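Local coordinates for protein tungsten-containing formylmethanofuran dehydrogenase 2 subunit C (Methanothermobacter wolfeii, PDB 5T5I) that is subunit C of a tungsten-containing formylmethanofuran dehydrogenase, which reversibly reduces carbon dioxide to formylmethanofuran in methanogenesis, at residues I231-F245 with I257-P270. Sequence-based numbering, arbitrary orientation.
Sequences IEVDGEELPGAFYKF and IVYAAVGCNGHIAP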
# COMPACT_ATOMS: atom_id res chain seq x y z
N ILE C 231 -24.22 -32.69 -0.54
CA ILE C 231 -25.51 -32.08 -0.23
C ILE C 231 -26.61 -32.54 -1.17
O ILE C 231 -26.35 -33.02 -2.28
CB ILE C 231 -25.40 -30.52 -0.14
CG1 ILE C 231 -25.15 -29.86 -1.51
CG2 ILE C 231 -24.31 -30.11 0.89
CD1 ILE C 231 -25.28 -28.34 -1.53
N GLU C 232 -27.86 -32.41 -0.70
CA GLU C 232 -29.07 -32.75 -1.45
C GLU C 232 -30.08 -31.66 -1.20
O GLU C 232 -30.45 -31.44 -0.05
CB GLU C 232 -29.65 -34.09 -1.02
CG GLU C 232 -28.64 -35.23 -1.06
CD GLU C 232 -29.25 -36.60 -0.81
OE1 GLU C 232 -30.43 -36.80 -1.18
OE2 GLU C 232 -28.55 -37.46 -0.23
N VAL C 233 -30.51 -30.96 -2.26
CA VAL C 233 -31.47 -29.87 -2.12
C VAL C 233 -32.62 -30.11 -3.08
O VAL C 233 -32.43 -30.10 -4.31
CB VAL C 233 -30.85 -28.47 -2.34
CG1 VAL C 233 -31.91 -27.38 -2.19
CG2 VAL C 233 -29.69 -28.24 -1.35
N ASP C 234 -33.83 -30.31 -2.50
CA ASP C 234 -35.04 -30.59 -3.26
C ASP C 234 -34.86 -31.76 -4.24
O ASP C 234 -35.29 -31.69 -5.38
CB ASP C 234 -35.50 -29.32 -4.01
CG ASP C 234 -35.73 -28.10 -3.14
OD1 ASP C 234 -35.81 -28.27 -1.90
OD2 ASP C 234 -35.81 -26.98 -3.70
N GLY C 235 -34.19 -32.81 -3.81
CA GLY C 235 -33.95 -33.99 -4.63
C GLY C 235 -32.70 -33.96 -5.49
O GLY C 235 -32.29 -35.01 -6.01
N GLU C 236 -32.06 -32.78 -5.66
CA GLU C 236 -30.84 -32.64 -6.46
C GLU C 236 -29.64 -33.02 -5.61
O GLU C 236 -29.39 -32.38 -4.59
CB GLU C 236 -30.65 -31.19 -6.95
CG GLU C 236 -31.66 -30.77 -7.99
CD GLU C 236 -31.38 -31.27 -9.40
OE1 GLU C 236 -32.20 -30.96 -10.30
OE2 GLU C 236 -30.37 -31.97 -9.61
N GLU C 237 -28.89 -34.04 -6.04
CA GLU C 237 -27.71 -34.53 -5.34
C GLU C 237 -26.49 -33.82 -5.92
O GLU C 237 -26.26 -33.87 -7.13
CB GLU C 237 -27.59 -36.05 -5.52
CG GLU C 237 -28.75 -36.80 -4.88
CD GLU C 237 -28.79 -38.30 -5.11
OE1 GLU C 237 -28.10 -38.79 -6.03
OE2 GLU C 237 -29.55 -38.99 -4.38
N LEU C 238 -25.73 -33.11 -5.07
CA LEU C 238 -24.56 -32.33 -5.47
C LEU C 238 -23.31 -32.84 -4.72
O LEU C 238 -23.13 -32.53 -3.54
CB LEU C 238 -24.82 -30.85 -5.18
CG LEU C 238 -26.08 -30.25 -5.84
CD1 LEU C 238 -26.74 -29.20 -4.96
CD2 LEU C 238 -25.76 -29.67 -7.19
N PRO C 239 -22.48 -33.69 -5.35
CA PRO C 239 -21.31 -34.23 -4.64
C PRO C 239 -20.21 -33.19 -4.40
O PRO C 239 -20.07 -32.25 -5.17
CB PRO C 239 -20.82 -35.34 -5.56
CG PRO C 239 -21.20 -34.87 -6.92
CD PRO C 239 -22.53 -34.18 -6.74
N GLY C 240 -19.44 -33.39 -3.33
CA GLY C 240 -18.35 -32.50 -2.99
C GLY C 240 -18.64 -31.61 -1.80
O GLY C 240 -19.73 -31.64 -1.24
N ALA C 241 -17.64 -30.79 -1.44
CA ALA C 241 -17.73 -29.89 -0.30
C ALA C 241 -18.15 -28.48 -0.73
O ALA C 241 -17.69 -27.97 -1.76
CB ALA C 241 -16.39 -29.84 0.44
N PHE C 242 -19.01 -27.86 0.09
CA PHE C 242 -19.51 -26.50 -0.14
C PHE C 242 -19.44 -25.65 1.13
O PHE C 242 -19.86 -26.11 2.19
CB PHE C 242 -20.98 -26.54 -0.59
CG PHE C 242 -21.21 -27.20 -1.93
CD1 PHE C 242 -21.34 -28.58 -2.03
CD2 PHE C 242 -21.26 -26.45 -3.10
CE1 PHE C 242 -21.53 -29.19 -3.27
CE2 PHE C 242 -21.45 -27.06 -4.34
CZ PHE C 242 -21.59 -28.43 -4.42
N TYR C 243 -18.98 -24.39 1.00
CA TYR C 243 -19.06 -23.39 2.08
C TYR C 243 -20.54 -23.02 2.13
O TYR C 243 -21.14 -22.82 1.08
CB TYR C 243 -18.25 -22.13 1.76
CG TYR C 243 -16.76 -22.33 1.78
CD1 TYR C 243 -16.10 -22.74 2.94
CD2 TYR C 243 -15.98 -22.04 0.66
CE1 TYR C 243 -14.72 -22.91 2.96
CE2 TYR C 243 -14.60 -22.20 0.68
CZ TYR C 243 -13.97 -22.64 1.83
OH TYR C 243 -12.61 -22.78 1.87
N LYS C 244 -21.13 -22.99 3.34
CA LYS C 244 -22.55 -22.70 3.55
C LYS C 244 -22.70 -21.34 4.22
O LYS C 244 -22.03 -21.05 5.22
CB LYS C 244 -23.18 -23.80 4.41
CG LYS C 244 -24.68 -23.68 4.58
CD LYS C 244 -25.22 -24.78 5.48
CE LYS C 244 -26.72 -24.77 5.59
NZ LYS C 244 -27.21 -25.91 6.42
N PHE C 245 -23.58 -20.51 3.68
CA PHE C 245 -23.87 -19.16 4.19
C PHE C 245 -25.36 -18.95 4.34
O PHE C 245 -26.12 -19.43 3.49
CB PHE C 245 -23.34 -18.11 3.20
CG PHE C 245 -21.85 -18.13 2.97
CD1 PHE C 245 -21.01 -17.35 3.76
CD2 PHE C 245 -21.30 -18.87 1.93
CE1 PHE C 245 -19.63 -17.33 3.52
CE2 PHE C 245 -19.93 -18.87 1.71
CZ PHE C 245 -19.10 -18.10 2.50
N ILE C 257 -30.19 -19.52 1.85
CA ILE C 257 -28.93 -20.28 1.93
C ILE C 257 -28.17 -20.15 0.62
O ILE C 257 -28.75 -20.33 -0.46
CB ILE C 257 -29.18 -21.78 2.29
CG1 ILE C 257 -29.81 -21.95 3.69
CG2 ILE C 257 -27.90 -22.61 2.18
CD1 ILE C 257 -28.91 -21.53 4.91
N VAL C 258 -26.86 -19.86 0.71
CA VAL C 258 -25.96 -19.84 -0.45
C VAL C 258 -24.89 -20.92 -0.20
O VAL C 258 -24.20 -20.87 0.83
CB VAL C 258 -25.31 -18.45 -0.71
CG1 VAL C 258 -24.25 -18.54 -1.82
CG2 VAL C 258 -26.37 -17.42 -1.09
N TYR C 259 -24.76 -21.88 -1.13
CA TYR C 259 -23.71 -22.92 -1.11
C TYR C 259 -22.68 -22.54 -2.20
O TYR C 259 -23.08 -22.24 -3.32
CB TYR C 259 -24.27 -24.32 -1.41
CG TYR C 259 -25.06 -24.94 -0.28
CD1 TYR C 259 -24.42 -25.44 0.85
CD2 TYR C 259 -26.44 -25.10 -0.37
CE1 TYR C 259 -25.14 -26.06 1.87
CE2 TYR C 259 -27.16 -25.77 0.62
CZ TYR C 259 -26.51 -26.22 1.76
OH TYR C 259 -27.23 -26.86 2.74
N ALA C 260 -21.40 -22.53 -1.86
CA ALA C 260 -20.34 -22.20 -2.83
C ALA C 260 -19.23 -23.26 -2.73
O ALA C 260 -18.70 -23.49 -1.63
CB ALA C 260 -19.79 -20.81 -2.56
N ALA C 261 -18.90 -23.92 -3.86
CA ALA C 261 -17.87 -24.99 -3.94
C ALA C 261 -16.55 -24.57 -3.30
O ALA C 261 -16.02 -23.49 -3.62
CB ALA C 261 -17.63 -25.39 -5.39
N VAL C 262 -16.04 -25.40 -2.37
CA VAL C 262 -14.84 -25.04 -1.60
C VAL C 262 -13.58 -24.79 -2.47
O VAL C 262 -12.80 -23.89 -2.15
CB VAL C 262 -14.49 -26.01 -0.43
CG1 VAL C 262 -15.64 -26.11 0.58
CG2 VAL C 262 -14.04 -27.38 -0.93
N GLY C 263 -13.39 -25.62 -3.50
CA GLY C 263 -12.23 -25.57 -4.38
C GLY C 263 -11.88 -24.23 -4.99
O GLY C 263 -10.69 -23.91 -5.12
N CYS C 264 -12.88 -23.42 -5.34
CA CYS C 264 -12.61 -22.12 -5.99
C CYS C 264 -13.20 -20.92 -5.25
O CYS C 264 -13.22 -19.83 -5.82
CB CYS C 264 -13.07 -22.17 -7.45
SG CYS C 264 -14.58 -23.11 -7.72
N ASN C 265 -13.60 -21.06 -3.96
CA ASN C 265 -14.17 -19.95 -3.18
C ASN C 265 -13.53 -19.74 -1.80
O ASN C 265 -14.16 -19.16 -0.92
CB ASN C 265 -15.69 -20.15 -3.05
CG ASN C 265 -16.37 -19.98 -4.38
OD1 ASN C 265 -16.40 -18.88 -4.95
ND2 ASN C 265 -16.85 -21.07 -4.96
N GLY C 266 -12.26 -20.12 -1.65
CA GLY C 266 -11.52 -19.91 -0.41
C GLY C 266 -11.44 -18.44 -0.02
O GLY C 266 -11.47 -18.12 1.17
N HIS C 267 -11.38 -17.54 -1.01
CA HIS C 267 -11.34 -16.09 -0.79
C HIS C 267 -12.68 -15.50 -0.26
O HIS C 267 -12.66 -14.40 0.29
CB HIS C 267 -10.92 -15.38 -2.09
CG HIS C 267 -11.93 -15.50 -3.18
ND1 HIS C 267 -12.15 -16.71 -3.82
CD2 HIS C 267 -12.79 -14.58 -3.68
CE1 HIS C 267 -13.14 -16.49 -4.67
NE2 HIS C 267 -13.55 -15.22 -4.63
N ILE C 268 -13.81 -16.22 -0.45
CA ILE C 268 -15.16 -15.83 0.00
C ILE C 268 -15.40 -16.22 1.47
O ILE C 268 -16.18 -15.55 2.15
CB ILE C 268 -16.25 -16.46 -0.95
CG1 ILE C 268 -16.07 -15.99 -2.40
CG2 ILE C 268 -17.68 -16.21 -0.48
CD1 ILE C 268 -16.01 -14.46 -2.61
N ALA C 269 -14.78 -17.33 1.94
CA ALA C 269 -14.95 -17.77 3.33
C ALA C 269 -14.19 -16.83 4.26
O ALA C 269 -13.09 -16.40 3.90
CB ALA C 269 -14.44 -19.19 3.49
N PRO C 270 -14.73 -16.45 5.44
CA PRO C 270 -14.02 -15.49 6.31
C PRO C 270 -12.73 -16.04 6.94
O PRO C 270 -12.51 -17.24 6.95
CB PRO C 270 -15.06 -15.14 7.38
CG PRO C 270 -15.92 -16.36 7.45
CD PRO C 270 -16.03 -16.85 6.03
O HOH W 1 -10.99 -23.67 -0.16
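Strands 241-245 and 257-261 pair as an antiparallel beta hairpin at the C-terminal end of the chain, and the tail 262-270 folds back over one face of it. Tyr243 with Ala260 and Phe245 with Val258 are the hydrogen-bonded pairs. Tyr243 N donates to Ala260 O at 2.8 Å, and Ala260 N returns a bond to Tyr243 O at 3.0 Å. Val262 N extends the ladder with a nearly straight bond to Ala241 O (171° at the hydrogen). The Tyr243 ring is clamped on both faces: Val262 CG1 lies over its centre on one, Ala269 CB on the other, each 3.8 Å from the centroid. A water links Tyr243 OH to Val262 O. The hairpin closes the end of a right-handed beta-helix, a fold like that of the glutamate synthase C-terminal domain. Strand 257-261 runs parallel to strand 208-211 and continues the parallel stack; 241-245 turns antiparallel, and strand 223-229 flanks the hairpin's other side. On the face carrying Tyr259, the small hairpin 231-239 leans in. Ile231 CD1 sits over the ring of Tyr259, 3.6 Å from its centroid. The extended Lys244 chain, with CG anti to its backbone N (chi1 -174°), runs beside this ring, and its CG is 3.6 Å from Tyr259 CE1. Glu228 hydrogen-bonds Tyr259 OH. In the tail, Asn265 ND2 donates to Ala261 O at 2.9 Å, while Asn265 OD1 accepts from Met215 N.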